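PDB 1IUJ: antibiotic biosynthesis monooxygenase from Thermus thermophilus, which is of unknown function but belongs to the antibiotic biosynthesis monooxygenase family, so it may act as a monooxygenase, and binds zinc ions in the crystal. Local coordinates for the interface of chains A and B. Sequence-based numbering; all coordinates share one arbitrary frame. Chains: chain A/B, hypothetical protein TT1380.

The interface of chains A and B. Residues chain A 3, 96-99; chain B 39-41.
A:Val98 and A:Leu99 pair with B:Val40 in an intersubunit antiparallel beta interface, a small worked example of how pairing of strands across a subunit boundary can join two copies of one protein into a two-fold symmetric dimer, probably the biological one. Backbone hydrogen bonds grip B:Val40 at both of its polar atoms. A:Val98 N gives its hydrogen to B:Val40 O at 2.9 Å, almost straight at 172°, and B:Val40 N in turn donates to A:Leu99 O at 2.9 Å, tilted from the carbonyl plane. A longer approach of A:Leu99 N to B:Val40 O is weak at best. A:Val98 (psi -8°) and A:Leu99 thus together face B:Val40, a classic beta bulge within the strand, which lets both side chains pack against that one valine.

Side chains close over the backbone pairing on both faces. On one, B:Val40 lies alongside A:Leu99 and points the same way: its CG2 methyl packs 3.5 Å from A:Leu99 CB, while CG1, set anti to the backbone N (chi1 -177°), turns to A:Val98 CG2 at 4.0 Å. On the other, B:Leu41 reaches out with CD2, which rests against a pair of adjacent valine methyls, A:Val97 CG2 at 3.7 Å and A:Val3 CG2 at 3.9 Å. The leucine runs parallel to A:Val97 but meets A:Val3 at about a right angle; by touching both valines, CD2 spans two strands of chain A. B:Leu39 adds a looser touch through CD2 to A:Val97 CG1.

In the ferredoxin-like alpha/beta fold of this family, the last strand, 91-100, pairs antiparallel with the partner's strand 35-43, carrying sheet hydrogen bonding across the boundary, with strand 2-8 contributing A:Val3.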
loop_
_atom_site.group_PDB
_atom_site.type_symbol
_atom_site.label_atom_id
_atom_site.label_comp_id
_atom_site.label_asym_id
_atom_site.label_seq_id
_atom_site.Cartn_x
_atom_site.Cartn_y
_atom_site.Cartn_z
ATOM N N VAL A 3 -5.565 -6.906 -2.668
ATOM C CA VAL A 3 -5.343 -5.714 -1.873
ATOM C C VAL A 3 -6.051 -4.534 -2.511
ATOM O O VAL A 3 -5.945 -4.315 -3.721
ATOM C CB VAL A 3 -3.819 -5.376 -1.777
ATOM C CG1 VAL A 3 -3.587 -4.012 -1.112
ATOM C CG2 VAL A 3 -3.039 -6.503 -1.028
ATOM N N GLU A 96 -3.245 -7.609 -7.103
ATOM C CA GLU A 96 -3.050 -8.993 -6.693
ATOM C C GLU A 96 -1.673 -9.062 -6.074
ATOM O O GLU A 96 -0.734 -8.515 -6.635
ATOM C CB GLU A 96 -3.132 -9.948 -7.912
ATOM C CG GLU A 96 -2.967 -11.441 -7.563
ATOM C CD GLU A 96 -4.125 -12.003 -6.742
ATOM O OE1 GLU A 96 -5.253 -11.466 -6.874
ATOM O OE2 GLU A 96 -3.917 -12.962 -5.936
ATOM N N VAL A 97 -1.564 -9.736 -4.941
ATOM C CA VAL A 97 -0.251 -9.996 -4.321
ATOM C C VAL A 97 0.475 -11.070 -5.145
ATOM O O VAL A 97 -0.030 -12.192 -5.324
ATOM C CB VAL A 97 -0.392 -10.446 -2.865
ATOM C CG1 VAL A 97 0.971 -10.667 -2.212
ATOM C CG2 VAL A 97 -1.180 -9.414 -2.032
ATOM N N VAL A 98 1.667 -10.741 -5.628
ATOM C CA VAL A 98 2.445 -11.701 -6.421
ATOM C C VAL A 98 3.762 -12.137 -5.754
ATOM O O VAL A 98 4.432 -13.060 -6.244
ATOM C CB VAL A 98 2.645 -11.209 -7.840
ATOM C CG1 VAL A 98 1.273 -11.025 -8.533
ATOM C CG2 VAL A 98 3.477 -9.932 -7.888
ATOM N N LEU A 99 4.117 -11.487 -4.646
ATOM C CA LEU A 99 5.283 -11.854 -3.844
ATOM C C LEU A 99 4.982 -11.380 -2.427
ATOM O O LEU A 99 4.480 -10.276 -2.261
ATOM C CB LEU A 99 6.514 -11.121 -4.352
ATOM C CG LEU A 99 7.699 -11.838 -4.950
ATOM C CD1 LEU A 99 7.693 -11.497 -6.434
ATOM C CD2 LEU A 99 8.941 -11.346 -4.250
ATOM N N LEU B 39 5.863 -6.819 0.128
ATOM C CA LEU B 39 4.863 -7.360 -0.800
ATOM C C LEU B 39 5.052 -6.735 -2.153
ATOM O O LEU B 39 5.340 -5.536 -2.256
ATOM C CB LEU B 39 3.447 -7.123 -0.298
ATOM C CG LEU B 39 3.126 -7.715 1.071
ATOM C CD1 LEU B 39 3.388 -6.724 2.215
ATOM C CD2 LEU B 39 1.700 -8.204 1.078
ATOM N N VAL B 40 4.965 -7.542 -3.205
ATOM C CA VAL B 40 4.957 -6.989 -4.534
ATOM C C VAL B 40 3.538 -7.142 -5.071
ATOM O O VAL B 40 2.947 -8.226 -5.022
ATOM C CB VAL B 40 5.961 -7.696 -5.459
ATOM C CG1 VAL B 40 5.959 -7.023 -6.848
ATOM C CG2 VAL B 40 7.390 -7.745 -4.816
ATOM N N LEU B 41 2.992 -6.032 -5.536
ATOM C CA LEU B 41 1.560 -5.921 -5.848
ATOM C C LEU B 41 1.368 -5.614 -7.323
ATOM O O LEU B 41 1.806 -4.587 -7.827
ATOM C CB LEU B 41 0.944 -4.809 -4.976
ATOM C CG LEU B 41 1.056 -4.952 -3.487
ATOM C CD1 LEU B 41 0.450 -3.738 -2.806
ATOM C CD2 LEU B 41 0.385 -6.225 -2.958
#